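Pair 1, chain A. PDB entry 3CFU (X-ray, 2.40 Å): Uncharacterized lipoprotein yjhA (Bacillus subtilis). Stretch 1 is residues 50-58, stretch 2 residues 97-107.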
# COMPACT_ATOMS: atom_id res chain seq x y z
N ILE A 50 8.41 1.85 5.97
CA ILE A 50 7.34 2.83 6.02
C ILE A 50 7.17 3.33 4.60
O ILE A 50 7.78 4.32 4.21
CB ILE A 50 7.64 4.05 6.90
CG1 ILE A 50 7.86 3.61 8.35
CG2 ILE A 50 6.49 5.04 6.81
CD1 ILE A 50 9.16 2.87 8.56
N ILE A 51 6.36 2.63 3.82
CA ILE A 51 6.12 3.00 2.43
C ILE A 51 5.01 4.02 2.33
O ILE A 51 3.91 3.82 2.85
CB ILE A 51 5.75 1.76 1.58
CG1 ILE A 51 6.89 0.73 1.64
CG2 ILE A 51 5.50 2.17 0.14
CD1 ILE A 51 6.51 -0.64 1.15
N GLU A 52 5.31 5.15 1.68
CA GLU A 52 4.32 6.19 1.47
C GLU A 52 3.89 6.04 0.02
O GLU A 52 4.73 5.95 -0.88
CB GLU A 52 4.92 7.59 1.69
CG GLU A 52 3.90 8.70 1.52
CD GLU A 52 4.50 10.08 1.64
OE1 GLU A 52 5.26 10.48 0.73
OE2 GLU A 52 4.22 10.76 2.64
N VAL A 53 2.58 6.01 -0.20
CA VAL A 53 2.02 5.86 -1.54
C VAL A 53 0.94 6.91 -1.80
O VAL A 53 0.43 7.53 -0.87
CB VAL A 53 1.41 4.42 -1.75
CG1 VAL A 53 2.46 3.35 -1.48
CG2 VAL A 53 0.23 4.21 -0.82
N THR A 54 0.61 7.11 -3.07
CA THR A 54 -0.40 8.07 -3.46
C THR A 54 -1.33 7.46 -4.49
O THR A 54 -0.88 6.78 -5.41
CB THR A 54 0.22 9.34 -4.10
OG1 THR A 54 0.92 10.09 -3.10
CG2 THR A 54 -0.87 10.23 -4.73
N MSE A 55 -2.62 7.70 -4.32
CA MSE A 55 -3.65 7.21 -5.23
C MSE A 55 -4.39 8.41 -5.82
O MSE A 55 -4.86 9.28 -5.08
CB MSE A 55 -4.68 6.33 -4.51
CG MSE A 55 -4.19 4.93 -4.20
SE MSE A 55 -5.47 3.84 -3.23
CE MSE A 55 -6.87 3.68 -4.56
N GLU A 56 -4.50 8.44 -7.14
CA GLU A 56 -5.22 9.52 -7.79
C GLU A 56 -6.37 8.95 -8.60
O GLU A 56 -6.17 8.15 -9.52
CB GLU A 56 -4.29 10.31 -8.71
CG GLU A 56 -5.00 11.32 -9.61
CD GLU A 56 -4.01 12.10 -10.48
OE1 GLU A 56 -2.79 12.00 -10.21
OE2 GLU A 56 -4.45 12.81 -11.42
N ASN A 57 -7.58 9.37 -8.25
CA ASN A 57 -8.76 8.91 -8.96
C ASN A 57 -8.89 9.71 -10.25
O ASN A 57 -9.02 10.93 -10.22
CB ASN A 57 -10.01 9.09 -8.09
CG ASN A 57 -11.23 8.48 -8.73
OD1 ASN A 57 -12.31 8.44 -8.14
ND2 ASN A 57 -11.07 8.00 -9.95
N ILE A 58 -8.83 9.00 -11.38
CA ILE A 58 -8.94 9.60 -12.71
C ILE A 58 -10.16 9.06 -13.43
O ILE A 58 -10.28 9.16 -14.65
CB ILE A 58 -7.67 9.31 -13.57
CG1 ILE A 58 -7.40 7.81 -13.62
CG2 ILE A 58 -6.45 10.04 -12.98
CD1 ILE A 58 -6.27 7.44 -14.55
N THR A 97 -13.07 7.66 1.14
CA THR A 97 -13.56 7.93 -0.20
C THR A 97 -12.61 8.91 -0.89
O THR A 97 -12.02 9.79 -0.26
CB THR A 97 -15.04 8.47 -0.18
OG1 THR A 97 -15.05 9.91 -0.18
CG2 THR A 97 -15.77 7.97 1.07
N LEU A 98 -12.43 8.69 -2.19
CA LEU A 98 -11.56 9.48 -3.05
C LEU A 98 -12.42 9.82 -4.27
O LEU A 98 -12.55 9.02 -5.20
CB LEU A 98 -10.34 8.65 -3.47
CG LEU A 98 -9.21 9.34 -4.24
CD1 LEU A 98 -8.63 10.49 -3.42
CD2 LEU A 98 -8.12 8.32 -4.57
N VAL A 99 -13.02 11.00 -4.25
CA VAL A 99 -13.87 11.42 -5.35
C VAL A 99 -13.04 11.69 -6.60
O VAL A 99 -11.84 11.93 -6.52
CB VAL A 99 -14.69 12.66 -4.94
CG1 VAL A 99 -15.56 13.14 -6.10
CG2 VAL A 99 -15.56 12.29 -3.74
N SER A 100 -13.70 11.62 -7.75
CA SER A 100 -13.04 11.83 -9.04
C SER A 100 -12.11 13.03 -9.07
O SER A 100 -12.46 14.11 -8.60
CB SER A 100 -14.09 12.00 -10.13
OG SER A 100 -13.49 12.41 -11.33
N GLY A 101 -10.92 12.83 -9.61
CA GLY A 101 -9.94 13.90 -9.70
C GLY A 101 -9.09 14.13 -8.47
O GLY A 101 -8.09 14.84 -8.53
N LYS A 102 -9.45 13.52 -7.35
CA LYS A 102 -8.69 13.73 -6.12
C LYS A 102 -7.61 12.70 -5.79
O LYS A 102 -7.65 11.56 -6.24
CB LYS A 102 -9.65 13.86 -4.94
CG LYS A 102 -9.49 15.15 -4.15
CD LYS A 102 -10.83 15.73 -3.71
CE LYS A 102 -11.59 16.37 -4.87
NZ LYS A 102 -12.60 17.36 -4.38
N LYS A 103 -6.63 13.14 -5.00
CA LYS A 103 -5.54 12.29 -4.59
C LYS A 103 -5.60 12.04 -3.09
O LYS A 103 -6.24 12.79 -2.35
CB LYS A 103 -4.19 12.94 -4.89
CG LYS A 103 -3.88 13.19 -6.35
CD LYS A 103 -2.46 13.73 -6.49
CE LYS A 103 -2.08 13.95 -7.94
NZ LYS A 103 -0.71 14.52 -8.04
N VAL A 104 -4.94 10.98 -2.66
CA VAL A 104 -4.86 10.64 -1.25
C VAL A 104 -3.47 10.04 -1.05
O VAL A 104 -3.00 9.24 -1.86
CB VAL A 104 -6.01 9.67 -0.82
CG1 VAL A 104 -5.99 8.40 -1.66
CG2 VAL A 104 -5.89 9.34 0.66
N THR A 105 -2.78 10.47 0.01
CA THR A 105 -1.44 9.97 0.28
C THR A 105 -1.42 9.37 1.68
O THR A 105 -1.98 9.95 2.61
CB THR A 105 -0.38 11.10 0.15
OG1 THR A 105 -0.49 11.72 -1.14
CG2 THR A 105 1.03 10.53 0.28
N GLY A 106 -0.79 8.21 1.81
CA GLY A 106 -0.73 7.53 3.09
C GLY A 106 0.40 6.53 3.18
O GLY A 106 1.15 6.34 2.22
N VAL A 107 0.53 5.87 4.32
CA VAL A 107 1.62 4.93 4.50
C VAL A 107 1.22 3.49 4.82
O VAL A 107 0.16 3.24 5.39
CB VAL A 107 2.58 5.46 5.62
CG1 VAL A 107 3.20 6.80 5.19
CG2 VAL A 107 1.83 5.65 6.94

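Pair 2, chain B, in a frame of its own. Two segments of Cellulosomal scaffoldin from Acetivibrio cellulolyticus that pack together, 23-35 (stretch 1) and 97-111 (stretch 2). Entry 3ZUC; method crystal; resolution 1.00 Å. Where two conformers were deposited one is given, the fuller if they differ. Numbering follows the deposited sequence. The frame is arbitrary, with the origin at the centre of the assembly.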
# COMPACT_ATOMS: atom_id res chain seq x y z
N TYR B 23 -6.65 -5.19 -4.88
CA TYR B 23 -6.34 -4.13 -5.86
C TYR B 23 -6.03 -2.79 -5.19
O TYR B 23 -6.77 -1.81 -5.35
CB TYR B 23 -7.53 -3.94 -6.80
CG TYR B 23 -7.98 -5.13 -7.62
CD1 TYR B 23 -8.82 -6.11 -7.09
CD2 TYR B 23 -7.64 -5.23 -8.96
CE1 TYR B 23 -9.28 -7.17 -7.88
CE2 TYR B 23 -8.08 -6.27 -9.73
CZ TYR B 23 -8.91 -7.24 -9.20
OH TYR B 23 -9.34 -8.25 -10.02
N PRO B 24 -4.93 -2.69 -4.44
CA PRO B 24 -4.63 -1.44 -3.76
C PRO B 24 -4.22 -0.33 -4.71
O PRO B 24 -3.40 -0.55 -5.59
CB PRO B 24 -3.45 -1.84 -2.85
CG PRO B 24 -2.79 -2.96 -3.59
CD PRO B 24 -3.91 -3.72 -4.18
N LYS B 25 -4.77 0.86 -4.48
CA LYS B 25 -4.37 2.06 -5.19
C LYS B 25 -4.04 3.15 -4.19
O LYS B 25 -4.90 3.54 -3.40
CB LYS B 25 -5.52 2.56 -6.12
CG LYS B 25 -5.74 1.67 -7.28
CD LYS B 25 -6.74 2.21 -8.25
CE LYS B 25 -6.32 3.51 -8.90
NZ LYS B 25 -6.95 3.65 -10.27
N PHE B 26 -2.81 3.64 -4.24
CA PHE B 26 -2.36 4.71 -3.37
C PHE B 26 -2.10 5.97 -4.18
O PHE B 26 -1.63 5.91 -5.31
CB PHE B 26 -1.01 4.35 -2.72
CG PHE B 26 -1.05 3.24 -1.71
CD1 PHE B 26 -0.99 1.91 -2.07
CD2 PHE B 26 -1.11 3.54 -0.35
CE1 PHE B 26 -0.99 0.91 -1.06
CE2 PHE B 26 -1.10 2.57 0.62
CZ PHE B 26 -1.05 1.28 0.27
N ARG B 27 -2.35 7.13 -3.57
CA ARG B 27 -1.87 8.40 -4.09
C ARG B 27 -1.05 9.05 -3.00
O ARG B 27 -1.53 9.25 -1.88
CB ARG B 27 -3.01 9.32 -4.55
CG ARG B 27 -2.48 10.64 -5.13
CD ARG B 27 -3.50 11.34 -6.00
NE ARG B 27 -4.64 11.78 -5.22
CZ ARG B 27 -5.77 12.20 -5.76
NH1 ARG B 27 -5.92 12.20 -7.08
NH2 ARG B 27 -6.75 12.59 -4.97
N LEU B 28 0.20 9.34 -3.33
CA LEU B 28 1.15 9.91 -2.40
C LEU B 28 1.42 11.35 -2.80
O LEU B 28 1.80 11.60 -3.95
CB LEU B 28 2.46 9.14 -2.43
CG LEU B 28 2.34 7.62 -2.28
CD1 LEU B 28 3.73 7.00 -2.34
CD2 LEU B 28 1.56 7.20 -1.04
N THR B 29 1.27 12.29 -1.86
CA THR B 29 1.48 13.71 -2.14
C THR B 29 2.53 14.27 -1.22
O THR B 29 2.47 14.08 -0.00
CB THR B 29 0.17 14.51 -1.96
OG1 THR B 29 -0.85 13.97 -2.80
CG2 THR B 29 0.37 15.99 -2.32
N ASN B 30 3.52 14.94 -1.81
CA ASN B 30 4.48 15.69 -1.02
C ASN B 30 3.88 17.05 -0.70
O ASN B 30 3.74 17.88 -1.58
CB ASN B 30 5.79 15.84 -1.81
CG ASN B 30 6.85 16.56 -1.03
OD1 ASN B 30 6.61 17.13 0.03
ND2 ASN B 30 8.06 16.54 -1.56
N THR B 31 3.48 17.24 0.56
CA THR B 31 2.80 18.47 0.96
C THR B 31 3.78 19.52 1.49
O THR B 31 3.37 20.55 2.00
CB THR B 31 1.76 18.18 2.05
OG1 THR B 31 2.40 17.64 3.21
CG2 THR B 31 0.73 17.19 1.55
N GLY B 32 5.07 19.24 1.38
CA GLY B 32 6.08 20.15 1.87
C GLY B 32 6.86 20.80 0.75
O GLY B 32 6.57 20.63 -0.44
N SER B 33 7.91 21.51 1.13
CA SER B 33 8.69 22.29 0.18
C SER B 33 9.99 21.59 -0.21
O SER B 33 10.67 22.04 -1.12
CB SER B 33 9.01 23.66 0.77
OG SER B 33 9.73 23.47 1.96
N ASN B 34 10.33 20.49 0.46
CA ASN B 34 11.55 19.77 0.13
C ASN B 34 11.22 18.43 -0.51
O ASN B 34 10.24 17.79 -0.16
CB ASN B 34 12.43 19.55 1.37
CG ASN B 34 12.96 20.86 1.93
OD1 ASN B 34 13.95 21.39 1.44
ND2 ASN B 34 12.30 21.39 2.95
N ALA B 35 12.03 18.02 -1.47
CA ALA B 35 11.79 16.75 -2.15
C ALA B 35 11.91 15.57 -1.18
O ALA B 35 12.62 15.61 -0.18
CB ALA B 35 12.77 16.57 -3.31
N THR B 97 12.82 11.05 -6.96
CA THR B 97 12.27 11.87 -5.90
C THR B 97 10.88 12.35 -6.22
O THR B 97 10.48 12.46 -7.38
CB THR B 97 13.14 13.12 -5.69
OG1 THR B 97 13.16 13.90 -6.90
CG2 THR B 97 14.53 12.72 -5.31
N LEU B 98 10.15 12.66 -5.16
CA LEU B 98 8.82 13.23 -5.27
C LEU B 98 8.93 14.71 -4.93
O LEU B 98 9.26 15.07 -3.80
CB LEU B 98 7.85 12.53 -4.32
CG LEU B 98 6.39 12.99 -4.38
CD1 LEU B 98 5.77 12.73 -5.74
CD2 LEU B 98 5.59 12.30 -3.30
N ALA B 99 8.72 15.55 -5.94
CA ALA B 99 8.91 16.98 -5.82
C ALA B 99 7.89 17.61 -4.90
O ALA B 99 6.80 17.09 -4.70
CB ALA B 99 8.83 17.64 -7.18
N ALA B 100 8.26 18.75 -4.34
CA ALA B 100 7.36 19.53 -3.51
C ALA B 100 6.02 19.74 -4.20
O ALA B 100 5.98 20.05 -5.40
CB ALA B 100 8.01 20.87 -3.18
N ASN B 101 4.95 19.60 -3.45
CA ASN B 101 3.63 19.91 -3.95
C ASN B 101 3.35 19.14 -5.24
O ASN B 101 2.86 19.71 -6.22
CB ASN B 101 3.53 21.42 -4.18
CG ASN B 101 3.99 22.19 -2.97
OD1 ASN B 101 3.48 21.98 -1.87
ND2 ASN B 101 4.98 23.04 -3.16
N THR B 102 3.71 17.86 -5.25
CA THR B 102 3.35 16.96 -6.35
C THR B 102 2.90 15.64 -5.81
O THR B 102 3.20 15.29 -4.67
CB THR B 102 4.49 16.74 -7.36
OG1 THR B 102 5.51 15.89 -6.85
CG2 THR B 102 5.11 18.04 -7.72
N SER B 103 2.19 14.89 -6.64
CA SER B 103 1.70 13.60 -6.22
C SER B 103 1.93 12.55 -7.29
O SER B 103 2.03 12.85 -8.48
CB SER B 103 0.21 13.68 -5.94
OG SER B 103 -0.50 13.92 -7.14
N ILE B 104 1.99 11.31 -6.83
CA ILE B 104 2.07 10.16 -7.71
C ILE B 104 1.08 9.11 -7.26
O ILE B 104 0.79 8.95 -6.07
CB ILE B 104 3.47 9.54 -7.75
CG1 ILE B 104 3.93 9.13 -6.35
CG2 ILE B 104 4.46 10.48 -8.44
CD1 ILE B 104 5.16 8.22 -6.34
N GLU B 105 0.57 8.35 -8.22
CA GLU B 105 -0.24 7.18 -7.96
C GLU B 105 0.62 5.92 -7.99
O GLU B 105 1.61 5.84 -8.72
CB GLU B 105 -1.37 7.05 -9.00
CG GLU B 105 -2.39 8.20 -8.95
CD GLU B 105 -3.60 8.04 -9.87
OE1 GLU B 105 -4.24 6.98 -9.87
OE2 GLU B 105 -3.96 9.03 -10.54
N VAL B 106 0.22 4.92 -7.20
CA VAL B 106 0.81 3.59 -7.22
C VAL B 106 -0.36 2.61 -7.29
O VAL B 106 -1.14 2.51 -6.35
CB VAL B 106 1.64 3.34 -5.97
CG1 VAL B 106 2.21 1.96 -6.00
CG2 VAL B 106 2.75 4.37 -5.86
N GLN B 107 -0.49 1.92 -8.41
CA GLN B 107 -1.63 1.05 -8.68
C GLN B 107 -1.14 -0.38 -8.86
O GLN B 107 -0.30 -0.65 -9.73
CB GLN B 107 -2.32 1.52 -9.96
CG GLN B 107 -3.47 0.66 -10.42
CD GLN B 107 -4.27 1.35 -11.48
OE1 GLN B 107 -4.60 2.53 -11.34
NE2 GLN B 107 -4.60 0.65 -12.56
N GLY B 108 -1.53 -1.24 -7.91
CA GLY B 108 -1.07 -2.62 -7.88
C GLY B 108 -2.16 -3.67 -7.69
O GLY B 108 -3.29 -3.33 -7.34
N ARG B 109 -1.85 -4.94 -7.98
CA ARG B 109 -2.71 -6.07 -7.60
C ARG B 109 -1.84 -7.05 -6.83
O ARG B 109 -0.62 -7.07 -6.98
CB ARG B 109 -3.34 -6.82 -8.83
CG ARG B 109 -4.18 -5.95 -9.76
CD ARG B 109 -4.35 -6.65 -11.11
NE ARG B 109 -3.06 -6.70 -11.78
CZ ARG B 109 -2.33 -7.78 -12.03
NH1 ARG B 109 -2.78 -9.02 -11.77
NH2 ARG B 109 -1.13 -7.60 -12.56
N PHE B 110 -2.47 -7.91 -6.04
CA PHE B 110 -1.83 -9.12 -5.56
C PHE B 110 -2.80 -10.28 -5.52
O PHE B 110 -4.01 -10.11 -5.45
CB PHE B 110 -1.08 -8.91 -4.25
CG PHE B 110 -1.89 -8.53 -3.01
CD1 PHE B 110 -2.09 -7.20 -2.67
CD2 PHE B 110 -2.33 -9.52 -2.14
CE1 PHE B 110 -2.71 -6.86 -1.48
CE2 PHE B 110 -2.96 -9.17 -0.94
CZ PHE B 110 -3.14 -7.85 -0.62
N ALA B 111 -2.22 -11.48 -5.61
CA ALA B 111 -2.97 -12.72 -5.69
C ALA B 111 -2.13 -13.86 -5.14
O ALA B 111 -0.91 -13.76 -5.01
CB ALA B 111 -3.38 -13.02 -7.13
O HOH W 1 -6.72 6.40 -10.62
O HOH W 2 -3.93 11.82 -9.23

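A backbone motif can be held constant while the side chains that clothe it change, and pairs 1 and 2 illustrate how. In each, a strand runs antiparallel to a second one, the two axes coming within 4.6 Å, and a type II turn precedes the second strand. Fourteen central residues superpose with an RMSD of 0.4 Å.

The shared ladder explains the fit. In pair 1, Val A53 N donates to Gly A106 O (2.8 Å) and Met A55 N to Val A104 O (2.9 Å), with the return bonds from Gly A106 N and Val A104 N. The matching residues of pair 2 repeat the pattern: Phe B26 N bonds to Val B106 O (2.9 Å) and Leu B28 N to Ile B104 O (2.8 Å), again reciprocated. At the turn, Asn A57 N reaches Lys A102 O at 3.0 Å, as Asn B30 N reaches Thr B102 O at 2.9 Å. Because these bonds use main-chain atoms, they leave the side chains free to vary.

The two asparagines coincide almost exactly, their side-chain centres 0.2 Å apart. The side chain of Asn B30 ties the loop that follows its strand to the residue just before the turn: its ND2 donates to Leu B98 O and to Asn B34 O, both at 2.9 Å, while its OD1 accepts from Gly B32 N at 2.9 Å. Leu A98 and Leu B98 also match. The third turn position requires a left-handed backbone, which Gly A101 adopts at phi 84°, where a CB would be jammed against the preceding carbonyl; Asn B101 adopts phi 55° and psi 43° with a side chain present.

On the face carrying Met A55 and Val A104, apolar contact is kept with different shapes. Selenomethionine Met A55 brings CB to within 3.8 Å of Val A104 CG1; Leu B28 CB lies 4.2 Å from Ile B104 CG1. At the next pair on this face, two residues back along the first strand, Val A53 faces Gly A106, which offers no side chain, whereas Phe B26 CB meets Val B106 CB at 4.3 Å.

The opposite face is largely polar in both, though Val A107 also lies on it in pair 1, and its solutions differ. Thr A54 OG1 and Thr A105 OG1 share a direct hydrogen bond of 2.9 Å. Their counterparts, Arg B27 and Glu B105, are longer and work through water: one water accepts from Arg B27 NH1 (3.0 Å) and donates to Glu B105 OE2 (3.1 Å). A second water joins Lys B25 NZ (2.8 Å) to Glu B105 OE1 (2.7 Å). Glu A56 OE1 and Lys A103 NZ form a long salt bridge at 3.9 Å, where the smaller Thr B29 and Ser B103 meet through OG1 and CB at 3.3 Å.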